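Local structure of ribokinase (Cryptococcus neoformans var. grubii serotype A, 6XK2) at residues A[11-16]-A[138-143]; A[23-28]-A[103-108]; A[194-199]-A[245-250]. The protein probably catalyses the ATP- and magnesium-dependent phosphorylation of D-ribose at O-5, giving D-ribose 5-phosphate and ADP. All coordinates share one frame; numbering follows the deposited sequence.

Contact 1: A[11-16]-A[138-143]; sequences TSSRCL and YTHLLV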
loop_
_atom_site.group_PDB
_atom_site.type_symbol
_atom_site.label_atom_id
_atom_site.label_comp_id
_atom_site.label_asym_id
_atom_site.label_seq_id
_atom_site.Cartn_x
_atom_site.Cartn_y
_atom_site.Cartn_z
ATOM N N THR A 11 -34.320 23.260 20.246
ATOM C CA THR A 11 -34.618 22.040 19.516
ATOM C C THR A 11 -33.571 20.941 19.795
ATOM O O THR A 11 -32.454 21.213 20.235
ATOM C CB THR A 11 -34.712 22.424 18.028
ATOM O OG1 THR A 11 -36.042 22.895 17.745
ATOM C CG2 THR A 11 -34.376 21.313 17.098
ATOM N N SER A 12 -33.965 19.687 19.589
ATOM C CA SER A 12 -32.995 18.600 19.668
ATOM C C SER A 12 -31.961 18.730 18.562
ATOM O O SER A 12 -32.301 18.968 17.399
ATOM C CB SER A 12 -33.677 17.235 19.561
ATOM O OG SER A 12 -34.218 16.817 20.799
ATOM N N SER A 13 -30.693 18.583 18.932
ATOM C CA SER A 13 -29.596 18.715 17.986
ATOM C C SER A 13 -29.449 17.439 17.170
ATOM O O SER A 13 -29.605 16.329 17.685
ATOM C CB SER A 13 -28.293 19.007 18.716
ATOM O OG SER A 13 -28.240 20.340 19.175
ATOM N N ARG A 14 -29.151 17.596 15.890
ATOM C CA ARG A 14 -28.912 16.448 15.032
ATOM C C ARG A 14 -27.848 16.849 14.026
ATOM O O ARG A 14 -27.914 17.948 13.457
ATOM C CB ARG A 14 -30.192 15.999 14.327
ATOM C CG ARG A 14 -30.001 14.765 13.488
ATOM C CD ARG A 14 -31.243 14.431 12.704
ATOM N NE ARG A 14 -31.222 13.041 12.276
ATOM C CZ ARG A 14 -32.130 12.485 11.482
ATOM N NH1 ARG A 14 -33.147 13.205 11.015
ATOM N NH2 ARG A 14 -32.022 11.202 11.159
ATOM N N CYS A 15 -26.851 15.982 13.838
ATOM C CA CYS A 15 -25.716 16.306 12.991
ATOM C C CYS A 15 -25.738 15.456 11.735
ATOM O O CYS A 15 -25.941 14.243 11.798
ATOM C CB CYS A 15 -24.385 16.094 13.713
ATOM S SG CYS A 15 -22.983 16.549 12.640
ATOM N N LEU A 16 -25.504 16.088 10.600
ATOM C CA LEU A 16 -25.275 15.376 9.357
ATOM C C LEU A 16 -23.790 15.491 9.044
ATOM O O LEU A 16 -23.253 16.602 8.985
ATOM C CB LEU A 16 -26.111 15.947 8.216
ATOM C CG LEU A 16 -25.913 15.160 6.925
ATOM C CD1 LEU A 16 -26.634 13.842 7.084
ATOM C CD2 LEU A 16 -26.429 15.892 5.727
ATOM N N TYR A 138 -31.871 18.732 10.598
ATOM C CA TYR A 138 -30.513 18.879 11.098
ATOM C C TYR A 138 -30.207 20.294 11.567
ATOM O O TYR A 138 -30.630 21.283 10.961
ATOM C CB TYR A 138 -29.514 18.473 10.015
ATOM C CG TYR A 138 -29.644 17.028 9.576
ATOM C CD1 TYR A 138 -30.421 16.676 8.480
ATOM C CD2 TYR A 138 -29.026 16.009 10.299
ATOM C CE1 TYR A 138 -30.545 15.349 8.089
ATOM C CE2 TYR A 138 -29.151 14.684 9.915
ATOM C CZ TYR A 138 -29.910 14.359 8.810
ATOM O OH TYR A 138 -30.030 13.038 8.432
ATOM N N THR A 139 -29.444 20.364 12.653
ATOM C CA THR A 139 -28.951 21.601 13.221
ATOM C C THR A 139 -27.476 21.845 12.963
ATOM O O THR A 139 -27.045 22.999 13.001
ATOM C CB THR A 139 -29.171 21.587 14.740
ATOM O OG1 THR A 139 -28.597 20.380 15.284
ATOM C CG2 THR A 139 -30.667 21.657 15.074
ATOM N N HIS A 140 -26.703 20.798 12.681
ATOM C CA HIS A 140 -25.255 20.885 12.560
ATOM C C HIS A 140 -24.778 20.089 11.351
ATOM O O HIS A 140 -25.258 18.979 11.104
ATOM C CB HIS A 140 -24.565 20.363 13.826
ATOM C CG HIS A 140 -24.763 21.227 15.033
ATOM N ND1 HIS A 140 -25.961 21.306 15.708
ATOM C CD2 HIS A 140 -23.923 22.079 15.664
ATOM C CE1 HIS A 140 -25.841 22.145 16.721
ATOM N NE2 HIS A 140 -24.614 22.632 16.714
ATOM N N LEU A 141 -23.823 20.658 10.612
ATOM C CA LEU A 141 -23.269 20.075 9.395
ATOM C C LEU A 141 -21.756 20.006 9.550
ATOM O O LEU A 141 -21.112 21.013 9.860
ATOM C CB LEU A 141 -23.639 20.891 8.131
ATOM C CG LEU A 141 -22.848 20.470 6.875
ATOM C CD1 LEU A 141 -23.304 19.116 6.405
ATOM C CD2 LEU A 141 -22.886 21.456 5.716
ATOM N N LEU A 142 -21.200 18.814 9.377
ATOM C CA LEU A 142 -19.770 18.564 9.501
ATOM C C LEU A 142 -19.235 18.050 8.169
ATOM O O LEU A 142 -19.789 17.102 7.594
ATOM C CB LEU A 142 -19.501 17.560 10.622
ATOM C CG LEU A 142 -18.053 17.165 10.910
ATOM C CD1 LEU A 142 -17.131 18.349 11.129
ATOM C CD2 LEU A 142 -18.004 16.200 12.095
ATOM N N VAL A 143 -18.159 18.665 7.682
ATOM C CA VAL A 143 -17.633 18.348 6.362
ATOM C C VAL A 143 -16.113 18.384 6.389
ATOM O O VAL A 143 -15.494 19.115 7.167
ATOM C CB VAL A 143 -18.172 19.310 5.276
ATOM C CG1 VAL A 143 -19.572 18.867 4.811
ATOM C CG2 VAL A 143 -18.191 20.757 5.789
#
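The ring of Tyr-138 meets two side chains of the 11-16 segment. CB of Leu-16 sits over one face, offset toward the rim, 3.6 Å from Tyr-138 CD2, in a CH-pi contact. The side chain of Arg-14 runs past the same ring at a slant, with Arg-14 CD 3.5 Å from Tyr-138 CE2. The guanidinium and the ring planes are 22° apart, and Tyr-138 OH lies above the centre of one guanidinium face. The Arg-14 chain is extended, with CG anti to the backbone N (chi1 -177°), which carries the guanidinium out to a salt bridge with Glu-67 and a hydrogen bond with Thr-137. At the edge of the His-140 ring, in its plane, ND1 is hydrogen-bonded to Thr-139 OG1 at 2.8 Å; either atom could be the donor. The same hydroxyl oxygen is the acceptor for the N-H of Arg-14 (Arg-14 N to Thr-139 OG1 2.9 Å). Two bonds of OG1 thus tie the imidazole to the 11-16 backbone. Strands 15-18 and 140-143 are parallel neighbours in the large central sheet of the PfkB fold. Cys-15 pairs with His-140 and Leu-16 with Leu-141. Leu-16 N gives a bond to His-140 O at 2.9 Å, and Leu-142 N gives one to Leu-16 O at 3.0 Å. Arg-14 O accepts two N-H groups, from Thr-139 N and His-140 N. Cys-15 and His-140 face helix 279-292. Leu-16 and Leu-141 lie on the other face of the sheet, against helix 149-160.

Contact 2: A[23-28]-A[103-108]; sequences IDEFFH and RAVIQS. With EDO (1,2-ethanediol), chain F.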
loop_
_atom_site.group_PDB
_atom_site.type_symbol
_atom_site.label_atom_id
_atom_site.label_comp_id
_atom_site.label_asym_id
_atom_site.label_seq_id
_atom_site.Cartn_x
_atom_site.Cartn_y
_atom_site.Cartn_z
ATOM N N ILE A 23 -11.190 2.282 4.015
ATOM C CA ILE A 23 -10.476 1.164 4.614
ATOM C C ILE A 23 -9.015 1.604 4.687
ATOM O O ILE A 23 -8.379 1.869 3.660
ATOM C CB ILE A 23 -10.663 -0.121 3.798
ATOM C CG1 ILE A 23 -12.147 -0.508 3.797
ATOM C CG2 ILE A 23 -9.817 -1.265 4.357
ATOM C CD1 ILE A 23 -12.482 -1.666 2.884
ATOM N N ASP A 24 -8.514 1.784 5.907
ATOM C CA ASP A 24 -7.155 2.265 6.123
ATOM C C ASP A 24 -6.194 1.080 6.180
ATOM O O ASP A 24 -6.399 0.123 6.941
ATOM C CB ASP A 24 -7.049 3.059 7.423
ATOM C CG ASP A 24 -7.705 4.420 7.354
ATOM O OD1 ASP A 24 -8.174 4.840 6.263
ATOM O OD2 ASP A 24 -7.742 5.089 8.416
ATOM N N GLU A 25 -5.113 1.170 5.423
ATOM C CA GLU A 25 -4.062 0.167 5.474
ATOM C C GLU A 25 -2.802 0.833 6.004
ATOM O O GLU A 25 -2.176 1.636 5.303
ATOM C CB GLU A 25 -3.850 -0.441 4.094
ATOM C CG GLU A 25 -4.863 -1.529 3.779
ATOM C CD GLU A 25 -4.776 -2.027 2.342
ATOM O OE1 GLU A 25 -4.311 -1.239 1.487
ATOM O OE2 GLU A 25 -5.206 -3.179 2.060
ATOM N N PHE A 26 -2.430 0.487 7.240
ATOM C CA PHE A 26 -1.210 0.983 7.872
ATOM C C PHE A 26 -0.061 0.008 7.596
ATOM O O PHE A 26 -0.003 -1.079 8.182
ATOM C CB PHE A 26 -1.405 1.154 9.379
ATOM C CG PHE A 26 -2.330 2.258 9.755
ATOM C CD1 PHE A 26 -1.852 3.541 9.932
ATOM C CD2 PHE A 26 -3.681 2.016 9.947
ATOM C CE1 PHE A 26 -2.708 4.575 10.280
ATOM C CE2 PHE A 26 -4.545 3.043 10.292
ATOM C CZ PHE A 26 -4.060 4.324 10.461
ATOM N N PHE A 27 0.888 0.429 6.761
ATOM C CA PHE A 27 2.108 -0.327 6.517
ATOM C C PHE A 27 3.178 0.200 7.453
ATOM O O PHE A 27 3.588 1.360 7.349
ATOM C CB PHE A 27 2.580 -0.216 5.066
ATOM C CG PHE A 27 1.671 -0.878 4.080
ATOM C CD1 PHE A 27 1.890 -2.188 3.695
ATOM C CD2 PHE A 27 0.585 -0.200 3.557
ATOM C CE1 PHE A 27 1.051 -2.810 2.797
ATOM C CE2 PHE A 27 -0.255 -0.813 2.661
ATOM C CZ PHE A 27 -0.020 -2.119 2.276
ATOM N N HIS A 28 3.644 -0.663 8.346
ATOM C CA HIS A 28 4.658 -0.282 9.311
ATOM C C HIS A 28 6.024 -0.358 8.644
ATOM O O HIS A 28 6.416 -1.410 8.134
ATOM C CB HIS A 28 4.548 -1.176 10.543
ATOM C CG HIS A 28 3.210 -1.068 11.212
ATOM N ND1 HIS A 28 2.877 -0.026 12.054
ATOM C CD2 HIS A 28 2.112 -1.861 11.144
ATOM C CE1 HIS A 28 1.631 -0.182 12.472
ATOM N NE2 HIS A 28 1.142 -1.284 11.931
ATOM N N ARG A 103 -9.917 4.026 -0.009
ATOM C CA ARG A 103 -8.774 3.475 0.694
ATOM C C ARG A 103 -7.788 4.575 1.043
ATOM O O ARG A 103 -7.642 5.561 0.316
ATOM C CB ARG A 103 -8.064 2.404 -0.147
ATOM C CG ARG A 103 -9.011 1.353 -0.686
ATOM C CD ARG A 103 -8.309 0.257 -1.451
ATOM N NE ARG A 103 -6.984 -0.064 -0.937
ATOM C CZ ARG A 103 -6.035 -0.618 -1.683
ATOM N NH1 ARG A 103 -6.284 -0.886 -2.954
ATOM N NH2 ARG A 103 -4.847 -0.900 -1.171
ATOM N N ALA A 104 -7.124 4.389 2.172
ATOM C CA ALA A 104 -5.944 5.153 2.535
ATOM C C ALA A 104 -4.788 4.167 2.681
ATOM O O ALA A 104 -4.866 3.223 3.484
ATOM C CB ALA A 104 -6.174 5.935 3.825
ATOM N N VAL A 105 -3.746 4.356 1.873
ATOM C CA VAL A 105 -2.495 3.628 2.035
ATOM C C VAL A 105 -1.577 4.511 2.872
ATOM O O VAL A 105 -1.086 5.543 2.398
ATOM C CB VAL A 105 -1.864 3.284 0.681
ATOM C CG1 VAL A 105 -0.562 2.486 0.884
ATOM C CG2 VAL A 105 -2.859 2.502 -0.175
ATOM N N ILE A 106 -1.341 4.113 4.115
ATOM C CA ILE A 106 -0.640 4.948 5.078
ATOM C C ILE A 106 0.685 4.294 5.426
ATOM O O ILE A 106 0.722 3.151 5.898
ATOM C CB ILE A 106 -1.485 5.191 6.336
ATOM C CG1 ILE A 106 -2.856 5.756 5.941
ATOM C CG2 ILE A 106 -0.747 6.116 7.287
ATOM C CD1 ILE A 106 -4.023 5.177 6.713
ATOM N N GLN A 107 1.767 5.032 5.212
ATOM C CA GLN A 107 3.077 4.644 5.701
ATOM C C GLN A 107 3.207 5.157 7.127
ATOM O O GLN A 107 3.263 6.367 7.352
ATOM C CB GLN A 107 4.186 5.216 4.823
ATOM C CG GLN A 107 4.109 4.845 3.364
ATOM C CD GLN A 107 5.219 5.493 2.570
ATOM O OE1 GLN A 107 6.395 5.340 2.891
ATOM N NE2 GLN A 107 4.853 6.222 1.529
ATOM N N SER A 108 3.266 4.235 8.085
ATOM C CA SER A 108 3.439 4.555 9.498
ATOM C C SER A 108 4.893 4.267 9.847
ATOM O O SER A 108 5.286 3.109 10.037
ATOM C CB SER A 108 2.472 3.736 10.349
ATOM O OG SER A 108 2.598 4.034 11.731
HETATM C C1 EDO F . -7.249 9.530 6.242
HETATM O O1 EDO F . -8.545 10.107 6.406
HETATM C C2 EDO F . -7.353 8.090 6.729
HETATM O O2 EDO F . -8.633 7.577 6.335
#
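Strands 23-28 and 103-108 run parallel, 4.7 Å apart at closest approach and with their directions 28° apart, and five backbone hydrogen bonds pair them from Ile-23 to Ser-108. The straightest is from Glu-25 N to Ala-104 O, at 2.8 Å and 173°. Phe-26 and Ile-106 lie side by side and point the same way. Ile-106 CD1 rests over one face of the Phe-26 ring, 3.8 Å from Phe-26 CZ. Ser-108 CB comes to the edge of that ring. The same face of the sheet carries Asp-24, whose OD1 is 3.3 Å from Ala-104 CB and accepts a hydrogen bond from O2 of an ethanediol at 2.8 Å. On the other face, Arg-103 bends at chi3 (34°), and its NH2 forms a salt bridge with Glu-25 OE1 at 2.7 Å. The carboxylate and guanidinium planes are nearly perpendicular. Phe-27 CE2 touches Val-105 CG1 at 3.8 Å. Glu-25 and Arg-103 also form salt bridges with Arg-103 and Glu-25 of the second subunit. The ethanediol, probably from the crystallisation liquor, is also hydrogen-bonded to Asn-22 and Glu-146, which like Asp-24 are predicted to bind substrate. The pair is typical of the small beta lid of ribokinases, which in this family closes over the sugar site and pairs with the second subunit's lid.

Contact 3: A[194-199]-A[245-250]; sequences VNEGEL and CTLGAK. With ADP (adenosine-5'-diphosphate), chain E.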
loop_
_atom_site.group_PDB
_atom_site.type_symbol
_atom_site.label_atom_id
_atom_site.label_comp_id
_atom_site.label_asym_id
_atom_site.label_seq_id
_atom_site.Cartn_x
_atom_site.Cartn_y
_atom_site.Cartn_z
ATOM N N VAL A 194 -8.525 23.079 12.259
ATOM C CA VAL A 194 -7.281 22.826 11.549
ATOM C C VAL A 194 -6.181 22.525 12.559
ATOM O O VAL A 194 -6.312 22.795 13.757
ATOM C CB VAL A 194 -6.854 24.022 10.669
ATOM C CG1 VAL A 194 -7.788 24.168 9.482
ATOM C CG2 VAL A 194 -6.781 25.301 11.504
ATOM N N ASN A 195 -5.083 21.953 12.061
ATOM C CA ASN A 195 -3.847 21.896 12.824
ATOM C C ASN A 195 -2.957 23.046 12.365
ATOM O O ASN A 195 -3.333 23.828 11.493
ATOM C CB ASN A 195 -3.170 20.519 12.688
ATOM C CG ASN A 195 -2.904 20.116 11.240
ATOM O OD1 ASN A 195 -2.352 20.883 10.450
ATOM N ND2 ASN A 195 -3.293 18.895 10.895
ATOM N N GLU A 196 -1.764 23.160 12.956
ATOM C CA GLU A 196 -0.932 24.316 12.633
ATOM C C GLU A 196 -0.480 24.293 11.178
ATOM O O GLU A 196 -0.374 25.352 10.551
ATOM C CB GLU A 196 0.269 24.423 13.591
ATOM C CG GLU A 196 1.351 23.353 13.471
ATOM C CD GLU A 196 1.108 22.156 14.386
ATOM O OE1 GLU A 196 -0.071 21.852 14.692
ATOM O OE2 GLU A 196 2.107 21.520 14.799
ATOM N N GLY A 197 -0.248 23.108 10.610
ATOM C CA GLY A 197 0.166 23.045 9.220
ATOM C C GLY A 197 -0.935 23.488 8.277
ATOM O O GLY A 197 -0.682 24.169 7.279
ATOM N N GLU A 198 -2.170 23.098 8.572
ATOM C CA GLU A 198 -3.293 23.505 7.739
ATOM C C GLU A 198 -3.570 24.998 7.875
ATOM O O GLU A 198 -3.897 25.672 6.888
ATOM C CB GLU A 198 -4.511 22.670 8.113
ATOM C CG GLU A 198 -4.397 21.250 7.598
ATOM C CD GLU A 198 -5.271 20.270 8.351
ATOM O OE1 GLU A 198 -5.789 20.625 9.443
ATOM O OE2 GLU A 198 -5.440 19.142 7.833
ATOM N N LEU A 199 -3.435 25.531 9.091
ATOM C CA LEU A 199 -3.516 26.974 9.282
ATOM C C LEU A 199 -2.528 27.697 8.379
ATOM O O LEU A 199 -2.845 28.751 7.817
ATOM C CB LEU A 199 -3.247 27.320 10.746
ATOM C CG LEU A 199 -3.116 28.799 11.116
ATOM C CD1 LEU A 199 -4.410 29.552 10.858
ATOM C CD2 LEU A 199 -2.689 28.923 12.566
ATOM N N CYS A 245 -7.388 25.609 16.333
ATOM C CA CYS A 245 -6.108 25.073 15.879
ATOM C C CYS A 245 -5.604 24.065 16.906
ATOM O O CYS A 245 -5.237 24.440 18.025
ATOM C CB CYS A 245 -5.084 26.184 15.662
ATOM S SG CYS A 245 -3.560 25.608 14.869
ATOM N N THR A 246 -5.592 22.788 16.527
ATOM C CA THR A 246 -5.033 21.749 17.385
ATOM C C THR A 246 -3.520 21.673 17.214
ATOM O O THR A 246 -2.993 21.839 16.110
ATOM C CB THR A 246 -5.657 20.397 17.058
ATOM O OG1 THR A 246 -5.283 20.032 15.729
ATOM C CG2 THR A 246 -7.174 20.447 17.170
ATOM N N LEU A 247 -2.815 21.414 18.314
ATOM C CA LEU A 247 -1.357 21.446 18.306
ATOM C C LEU A 247 -0.764 20.144 18.829
ATOM O O LEU A 247 0.291 20.154 19.469
ATOM C CB LEU A 247 -0.830 22.627 19.123
ATOM C CG LEU A 247 -1.441 23.982 18.782
ATOM C CD1 LEU A 247 -0.961 25.014 19.769
ATOM C CD2 LEU A 247 -1.061 24.357 17.370
ATOM N N GLY A 248 -1.438 19.022 18.597
ATOM C CA GLY A 248 -0.902 17.749 19.052
ATOM C C GLY A 248 -0.672 17.751 20.551
ATOM O O GLY A 248 -1.519 18.177 21.343
ATOM N N ALA A 249 0.509 17.296 20.951
ATOM C CA ALA A 249 0.806 17.132 22.368
ATOM C C ALA A 249 0.810 18.452 23.124
ATOM O O ALA A 249 0.773 18.440 24.361
ATOM C CB ALA A 249 2.159 16.439 22.541
ATOM N N LYS A 250 0.888 19.585 22.421
ATOM C CA LYS A 250 0.927 20.876 23.097
ATOM C C LYS A 250 -0.456 21.401 23.450
ATOM O O LYS A 250 -0.551 22.363 24.222
ATOM C CB LYS A 250 1.685 21.900 22.248
HETATM P PB ADP E . -4.428 16.198 13.996
HETATM O O1B ADP E . -3.140 16.985 13.670
HETATM O O2B ADP E . -4.234 14.671 13.659
HETATM O O3B ADP E . -5.644 16.784 13.330
HETATM P PA ADP E . -3.559 16.522 16.780
HETATM O O1A ADP E . -2.248 15.854 16.526
HETATM O O2A ADP E . -3.403 18.056 16.922
HETATM O O3A ADP E . -4.565 16.205 15.585
HETATM O "O5'" ADP E . -4.398 15.899 18.008
HETATM C "C5'" ADP E . -5.622 16.478 18.508
HETATM C "C4'" ADP E . -5.601 16.461 20.015
HETATM O "O4'" ADP E . -5.240 15.147 20.494
HETATM C "C3'" ADP E . -4.584 17.393 20.655
HETATM O "O3'" ADP E . -5.077 18.724 20.708
HETATM C "C2'" ADP E . -4.403 16.756 22.029
HETATM O "O2'" ADP E . -5.443 17.140 22.921
HETATM C "C1'" ADP E . -4.460 15.264 21.674
HETATM N N9 ADP E . -3.144 14.690 21.409
HETATM C C8 ADP E . -2.550 14.505 20.191
HETATM N N7 ADP E . -1.316 14.055 20.259
HETATM C C5 ADP E . -1.092 13.932 21.616
HETATM C C6 ADP E . 0.028 13.502 22.359
HETATM N N6 ADP E . 1.182 13.114 21.801
HETATM N N1 ADP E . -0.079 13.480 23.705
HETATM C C2 ADP E . -1.229 13.864 24.265
HETATM N N3 ADP E . -2.348 14.296 23.675
HETATM C C4 ADP E . -2.211 14.306 22.347
#
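Glu-196 and Leu-247 cross at a slant, with Glu-196 OE1 3.8 Å from Leu-247 CD2. The Glu-196 chain bends at chi2 (-91°), which turns its carboxylate toward the second segment. Glu-196 OE1 also lies 3.2 Å from Thr-246 O, two acceptors with no hydrogen bond between them. A sodium ion is about 4 Å from the Glu-196 side chain. Cys-245 SG points at the start of the helix, 3.6 Å from Glu-196 N, and also meets Leu-199 CD2. Leu-199 and Cys-245 both pack on Ile-228 of helix 220-232. Asn-195 and Thr-246 instead turn their side chains to the nucleotide, on the other face of the sheet. Thr-246 OG1 lies between the backbone N and the carbonyl carbon (chi1 65°) and gives a hydrogen bond to ADP O2A at 3.0 Å. Gly-248 N grips that same oxygen at 2.8 Å. Asn-195 ND2 reaches the other phosphate by a weak bond to ADP O1B. Asn-195 OD1 accepts from Glu-198 N, while Glu-198 OE1 accepts from Asn-195 N, a capping box that fixes the amide at the helix N-terminus. The backbones join where Thr-246 N bonds to Val-194 O at 2.9 Å. Two parallel strand ends thus lead into a helix and a glycine-containing loop, as at the nucleotide site of PfkB kinases.

How the contacts relate
Contacts 1 and 3 belong to the same large sheet, in which strand 167-170 separates 140-143 from 191-195. Their centres are 25 Å apart and their nearest atoms about 9 Å. Contact 2 is in the separate four-stranded sheet, although strand 22-29 directly follows strand 15-18 in the chain; its centre is 30 Å from that of contact 1. Contacts 2 and 3 have centres 22 Å apart and nearest atoms about 14 Å apart. Contact 3 binds the ADP phosphates. In contact 2, Asp-24 marks the predicted sugar site, and the Phe-26 side chain is about 11 Å from ADP. In contact 1, the Leu-142 side chain is about 8 Å from that of Asp-281, the predicted proton acceptor.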